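PDB 3MPR: putative endonuclease/exonuclease/phosphatase family protein from Bacteroides thetaiotaomicron, which probably acts as a metal-dependent nuclease of the endonuclease/exonuclease/phosphatase family, hydrolysing phosphodiester bonds in nucleic acid. Local coordinates for residues Leu197-Ser200 with Tyr201-Cys204; Phe179-Asp182 with Gln183-Ser187; Ala155-Val158 with Gln159-Lys163. All coordinates share one frame; numbering follows the deposited sequence. Where two conformers were deposited one is given.

Contact 1 of 3, residues Leu197-Ser200 with Tyr201-Cys204; sequences LCDS and YEKC
Asp199 and Tyr201 meet where a short strand turns directly into a short helix, and the contact illustrates how one acidic side chain can serve two purposes. Asp199 OD1 accepts the backbone N-H of Tyr201 at 2.9 Å, and the donor approaches from above the carboxylate plane, 61° out of it. With CG anti to the backbone N (chi1 -176°), the carboxylate folds forward over the first helical residues and runs alongside the Tyr201 side chain, so that OD1 also lies 3.4 Å from Tyr201 CB. The backbone carbonyl of the same aspartate holds the first turn: Lys203 N reaches Asp199 O at 2.9 Å, while Glu202 N makes a weak bond to that oxygen. One step on, Cys204 N bonds to Ser200 O at 3.1 Å. Beside the strand, Lys203 CG, anti to its own carbonyl carbon (chi1 -59°), lies 3.5 Å from Cys198 CB, bringing the aliphatic part of the lysine against the strand.

The second oxygen of the cap, OD2, is held in the next shell by a salt bridge to Arg226 and a hydrogen bond with Tyr188 OH; Arg226 also makes a cation-pi contact with Tyr201. This outer pair fixes the carboxylate's rotation and probably offsets its charge near Glu202. Asp199 is thus an aspartate N-cap, here closing the edge strand 198-199 and starting helix 200-203.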
# COMPACT_ATOMS: atom_id res chain seq x y z
N LEU A 197 15.10 7.52 21.37
CA LEU A 197 14.30 6.95 20.27
C LEU A 197 14.04 8.02 19.23
O LEU A 197 14.09 9.21 19.54
CB LEU A 197 12.94 6.47 20.78
CG LEU A 197 12.92 5.25 21.71
CD1 LEU A 197 11.57 5.13 22.44
CD2 LEU A 197 13.23 3.99 20.92
N CYS A 198 13.73 7.59 18.01
CA CYS A 198 13.37 8.48 16.91
C CYS A 198 11.96 8.19 16.43
O CYS A 198 11.57 7.03 16.35
CB CYS A 198 14.33 8.26 15.74
SG CYS A 198 16.07 8.56 16.21
N ASP A 199 11.22 9.23 16.08
CA ASP A 199 9.92 9.07 15.44
C ASP A 199 10.13 8.73 13.96
O ASP A 199 10.74 9.51 13.24
CB ASP A 199 9.14 10.39 15.56
CG ASP A 199 7.74 10.30 15.01
OD1 ASP A 199 7.39 9.24 14.44
OD2 ASP A 199 6.99 11.29 15.16
N SER A 200 9.65 7.58 13.51
CA SER A 200 9.77 7.17 12.11
C SER A 200 9.18 8.21 11.16
O SER A 200 9.62 8.36 10.03
CB SER A 200 9.05 5.84 11.85
OG SER A 200 9.66 4.75 12.53
N TYR A 201 8.13 8.89 11.62
CA TYR A 201 7.52 9.94 10.80
C TYR A 201 8.55 11.02 10.47
O TYR A 201 8.61 11.53 9.34
CB TYR A 201 6.32 10.57 11.51
CG TYR A 201 5.75 11.76 10.77
CD1 TYR A 201 6.21 13.05 11.03
CD2 TYR A 201 4.76 11.60 9.81
CE1 TYR A 201 5.70 14.16 10.35
CE2 TYR A 201 4.23 12.70 9.12
CZ TYR A 201 4.71 13.97 9.40
OH TYR A 201 4.20 15.05 8.73
N GLU A 202 9.36 11.36 11.47
CA GLU A 202 10.33 12.44 11.31
C GLU A 202 11.60 11.98 10.63
O GLU A 202 12.21 12.72 9.86
CB GLU A 202 10.67 13.09 12.66
CG GLU A 202 9.49 13.72 13.38
CD GLU A 202 8.95 14.98 12.70
OE1 GLU A 202 9.62 15.52 11.80
OE2 GLU A 202 7.85 15.43 13.08
N LYS A 203 12.02 10.75 10.90
CA LYS A 203 13.34 10.32 10.43
C LYS A 203 13.37 9.58 9.09
O LYS A 203 14.44 9.36 8.52
CB LYS A 203 14.05 9.49 11.51
CG LYS A 203 14.24 10.24 12.82
CD LYS A 203 14.77 11.65 12.57
CE LYS A 203 14.91 12.44 13.87
NZ LYS A 203 15.27 13.87 13.62
N CYS A 204 12.20 9.18 8.59
CA CYS A 204 12.14 8.43 7.34
C CYS A 204 12.80 9.20 6.18
O CYS A 204 12.74 10.42 6.14
CB CYS A 204 10.68 8.11 6.97
SG CYS A 204 9.63 9.56 6.72

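Contact 2 of 3, residues Phe179-Asp182 with Gln183-Ser187; sequences FNVD and QTHQS
A type I beta turn running from Asp182 to His185 leads the chain into helix 186-192, and an Asx turn is superimposed on it. The main-chain part is the bond from His185 N to Asp182 O, 3.1 Å long. The side-chain part is made by Asp182 OD1, which is gripped by two donors of the same threonine: Thr184 N at 3.0 Å, coming from above the carboxylate plane, and Thr184 OG1 at 2.8 Å, donating to the syn lone pair. In the threonine, chi1 of 67° turns the hydroxyl back to the aspartate, beside the N-H of the same residue. Asp182 OD2 is taken by Ser225, so the carboxylate is held at both oxygens and its rotation is restricted.

This turn follows the Gly-Asp-Phe-Asn sequence characteristic of the endonuclease/exonuclease/phosphatase family, whose last two members are Phe179 and Asn180, and it joins strand 173-178 to the helix. The ring of His185, the N-cap residue, meets one neighbour over a face and another at its edge. The face receives Val181, whose CB stands 3.6 Å from the ring centroid and only 6° off the ring normal, a CH-pi contact over the centre; CG2 adds a contact of 3.5 Å to His185 CG. At the ring edge, near its plane, lies Asp182 OD1, with the carboxylate turned 68° from the ring.

Val181 CG2 also touches Ser187 OG, 3.7 Å away, in the first turn of the helix. A water donates to Phe179 O at 2.8 Å and is hydrogen-bonded to Ser187 OG, bridging the loop's start to the helix. Gln183, bent at chi2, brings its amide to the backbone of Glu224 and Arg226.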
# COMPACT_ATOMS: atom_id res chain seq x y z
N PHE A 179 -0.84 5.74 21.28
CA PHE A 179 -0.38 6.60 22.37
C PHE A 179 -1.44 7.60 22.83
O PHE A 179 -1.20 8.41 23.73
CB PHE A 179 0.94 7.28 21.98
CG PHE A 179 2.06 6.31 21.79
CD1 PHE A 179 2.18 5.58 20.61
CD2 PHE A 179 2.98 6.09 22.81
CE1 PHE A 179 3.21 4.66 20.45
CE2 PHE A 179 4.01 5.17 22.66
CZ PHE A 179 4.13 4.45 21.47
N ASN A 180 -2.62 7.49 22.22
CA ASN A 180 -3.84 8.21 22.63
C ASN A 180 -3.82 9.71 22.42
O ASN A 180 -4.84 10.29 22.06
CB ASN A 180 -4.25 7.85 24.08
CG ASN A 180 -5.50 6.98 24.13
OD1 ASN A 180 -5.61 6.04 24.94
ND2 ASN A 180 -6.46 7.27 23.25
N VAL A 181 -2.67 10.35 22.61
CA VAL A 181 -2.56 11.78 22.31
C VAL A 181 -1.50 12.05 21.26
O VAL A 181 -0.60 11.24 21.06
CB VAL A 181 -2.21 12.61 23.56
CG1 VAL A 181 -3.27 12.41 24.65
CG2 VAL A 181 -0.80 12.24 24.05
N ASP A 182 -1.58 13.21 20.61
CA ASP A 182 -0.76 13.47 19.44
C ASP A 182 0.63 14.05 19.74
O ASP A 182 1.04 14.17 20.91
CB ASP A 182 -1.52 14.33 18.42
CG ASP A 182 -1.58 15.81 18.80
OD1 ASP A 182 -0.93 16.23 19.77
OD2 ASP A 182 -2.27 16.56 18.10
N GLN A 183 1.34 14.38 18.68
CA GLN A 183 2.75 14.74 18.77
C GLN A 183 3.05 16.09 19.44
O GLN A 183 4.21 16.40 19.67
CB GLN A 183 3.41 14.71 17.39
CG GLN A 183 2.87 15.76 16.41
CD GLN A 183 1.65 15.29 15.66
OE1 GLN A 183 0.97 14.35 16.08
NE2 GLN A 183 1.36 15.94 14.53
N THR A 184 2.02 16.86 19.78
CA THR A 184 2.26 18.10 20.53
C THR A 184 2.48 17.86 22.03
O THR A 184 2.91 18.77 22.76
CB THR A 184 1.08 19.09 20.43
OG1 THR A 184 -0.06 18.53 21.10
CG2 THR A 184 0.74 19.38 18.98
N HIS A 185 2.19 16.64 22.48
CA HIS A 185 2.09 16.34 23.92
C HIS A 185 3.39 15.96 24.62
O HIS A 185 4.32 15.47 24.00
CB HIS A 185 1.04 15.26 24.16
CG HIS A 185 -0.36 15.70 23.87
ND1 HIS A 185 -1.29 15.95 24.85
CD2 HIS A 185 -0.97 16.00 22.70
CE1 HIS A 185 -2.42 16.36 24.30
NE2 HIS A 185 -2.25 16.39 22.99
N GLN A 186 3.42 16.18 25.93
CA GLN A 186 4.59 15.90 26.73
C GLN A 186 5.06 14.45 26.62
O GLN A 186 6.25 14.19 26.58
CB GLN A 186 4.34 16.25 28.21
CG GLN A 186 5.60 16.18 29.05
CD GLN A 186 5.37 16.64 30.48
OE1 GLN A 186 4.28 17.08 30.84
NE2 GLN A 186 6.41 16.54 31.29
N SER A 187 4.12 13.50 26.56
CA SER A 187 4.49 12.09 26.50
C SER A 187 5.10 11.69 25.16
O SER A 187 5.83 10.71 25.07
CB SER A 187 3.31 11.18 26.86
OG SER A 187 2.20 11.42 26.00
O HOH W 1 1.34 8.89 24.92

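Contact 3 of 3, residues Ala155-Val158 with Gln159-Lys163; sequences AFLV and QEKMK. With ACY (acetic acid), chain F.
Four successive i to i+4 backbone bonds, from Gln159 N to Ala155 O through Met162 N to Val158 O, run through this piece of helix 148-164, and the side chains meet three or four residues apart. Val158 and Met162, a selenomethionine, make the apolar side: in the conformer given, Val158 CG1 lies 4.0 Å from Met162 CE, the terminal methyl of a chain that runs extended beyond CG. Beyond them are Leu141 and Phe139 of strand 135-142, the first strand of the beta-alpha-beta unit that the helix connects to strand 173-178.

Leu157 and Lys161 lie side by side, pointing the same way. Leu157 CD1 is 4.2 Å from both CG and CE of Lys161, whose stem bends at chi2, runs past the leucine methyl and then goes straight on to its charged partners. Phe101 of strand 93-102 touches both residues. Lys161 NZ donates to OXT of a bound acetic acid molecule at 2.7 Å, and it is also salt-bridged to Glu164. Gln159 runs beside the Phe156 ring, its amide plane inclined 34° to that of the ring.

Along the outer ridge, Lys163 NZ bonds to Glu160 OE2 at 2.8 Å in an i to i+3 salt bridge, on the syn side, 29° out of the carboxylate plane. A water donates to that same oxygen and to Phe156 O at 2.9 Å, giving this carbonyl a second partner besides Glu160 N. Val158 and Met162 thus pack toward strand 135-142, whereas Glu160 and Lys163 pair on the exposed side and Lys161 lies between the two; the acetic acid, probably from the crystallisation liquor, suggests that Lys161 can take a second carboxylate.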
# COMPACT_ATOMS: atom_id res chain seq x y z
N ALA A 155 6.30 6.53 29.50
CA ALA A 155 7.34 6.71 28.50
C ALA A 155 8.71 6.38 29.08
O ALA A 155 9.52 5.69 28.45
CB ALA A 155 7.31 8.12 27.92
N PHE A 156 8.96 6.85 30.29
CA PHE A 156 10.26 6.61 30.92
C PHE A 156 10.43 5.18 31.44
O PHE A 156 11.53 4.64 31.42
CB PHE A 156 10.55 7.66 32.00
CG PHE A 156 10.78 9.02 31.43
CD1 PHE A 156 11.92 9.28 30.68
CD2 PHE A 156 9.85 10.03 31.59
CE1 PHE A 156 12.13 10.52 30.13
CE2 PHE A 156 10.05 11.28 31.03
CZ PHE A 156 11.19 11.53 30.31
N LEU A 157 9.34 4.55 31.87
CA LEU A 157 9.39 3.15 32.27
C LEU A 157 9.72 2.27 31.06
O LEU A 157 10.50 1.33 31.15
CB LEU A 157 8.05 2.73 32.87
CG LEU A 157 7.79 1.22 33.01
CD1 LEU A 157 8.82 0.57 33.94
CD2 LEU A 157 6.37 0.97 33.52
N VAL A 158 9.12 2.59 29.92
CA VAL A 158 9.44 1.83 28.72
C VAL A 158 10.91 1.96 28.37
O VAL A 158 11.58 0.97 28.07
CB VAL A 158 8.51 2.21 27.54
CG1 VAL A 158 9.06 1.64 26.25
CG2 VAL A 158 7.11 1.70 27.81
N GLN A 159 11.45 3.18 28.46
CA GLN A 159 12.86 3.37 28.18
C GLN A 159 13.75 2.62 29.20
O GLN A 159 14.80 2.11 28.85
CB GLN A 159 13.18 4.86 28.11
CG GLN A 159 12.51 5.54 26.91
CD GLN A 159 12.50 7.05 27.00
OE1 GLN A 159 11.44 7.67 27.05
NE2 GLN A 159 13.68 7.65 27.00
N GLU A 160 13.33 2.54 30.45
CA GLU A 160 14.09 1.72 31.41
C GLU A 160 14.06 0.23 31.03
O GLU A 160 15.09 -0.45 31.10
CB GLU A 160 13.60 1.94 32.83
CG GLU A 160 13.93 3.33 33.38
CD GLU A 160 15.44 3.60 33.44
OE1 GLU A 160 16.12 3.04 34.33
OE2 GLU A 160 15.94 4.37 32.60
N LYS A 161 12.90 -0.27 30.62
CA LYS A 161 12.79 -1.66 30.19
C LYS A 161 13.59 -1.95 28.93
O LYS A 161 14.09 -3.06 28.75
CB LYS A 161 11.31 -2.07 30.00
CG LYS A 161 10.53 -2.16 31.31
CD LYS A 161 10.97 -3.36 32.17
CE LYS A 161 10.34 -3.30 33.56
NZ LYS A 161 10.70 -4.48 34.40
N MSE A 162 13.71 -0.97 28.04
CA MSE A 162 14.51 -1.15 26.83
C MSE A 162 15.94 -1.48 27.18
O MSE A 162 16.58 -2.31 26.53
CB MSE A 162 14.47 0.10 25.96
CG MSE A 162 13.13 0.32 25.31
SE MSE A 162 13.21 1.88 24.16
CE MSE A 162 11.60 1.50 23.10
N LYS A 163 16.46 -0.84 28.22
CA LYS A 163 17.81 -1.12 28.69
C LYS A 163 17.84 -2.44 29.47
O LYS A 163 18.69 -3.30 29.22
CB LYS A 163 18.34 0.04 29.55
CG LYS A 163 18.72 1.27 28.74
CD LYS A 163 19.15 2.43 29.63
CE LYS A 163 17.97 3.04 30.36
NZ LYS A 163 18.38 4.23 31.17
C ACY F . 9.62 -5.55 37.21
O ACY F . 10.60 -6.30 36.92
OXT ACY F . 9.36 -4.42 36.69
CH3 ACY F . 8.69 -6.02 38.27
O HOH W 2 13.97 6.21 31.65

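How the contacts relate
The contacts follow one another along the chain in the order 3, 2, 1, and contact 3 touches each of the other two lightly. Leu197 CD1 of contact 1 packs on Met162 CE of contact 3 at 3.7 Å in the Met162 conformer given, and Ser187 O of contact 2 lies 4.1 Å from Ala155 CB of contact 3. Contacts 1 and 2 do not touch, their nearest atoms being about 5 Å apart, but Arg226 meets both: its backbone N bonds to Gln183, and its side chain to Asp199. Phe191 of helix 186-192 likewise packs against Leu197, Phe179 and Ala155. All three lie away from Glu51, the magnesium ligand, whose metal is not bound to this chain.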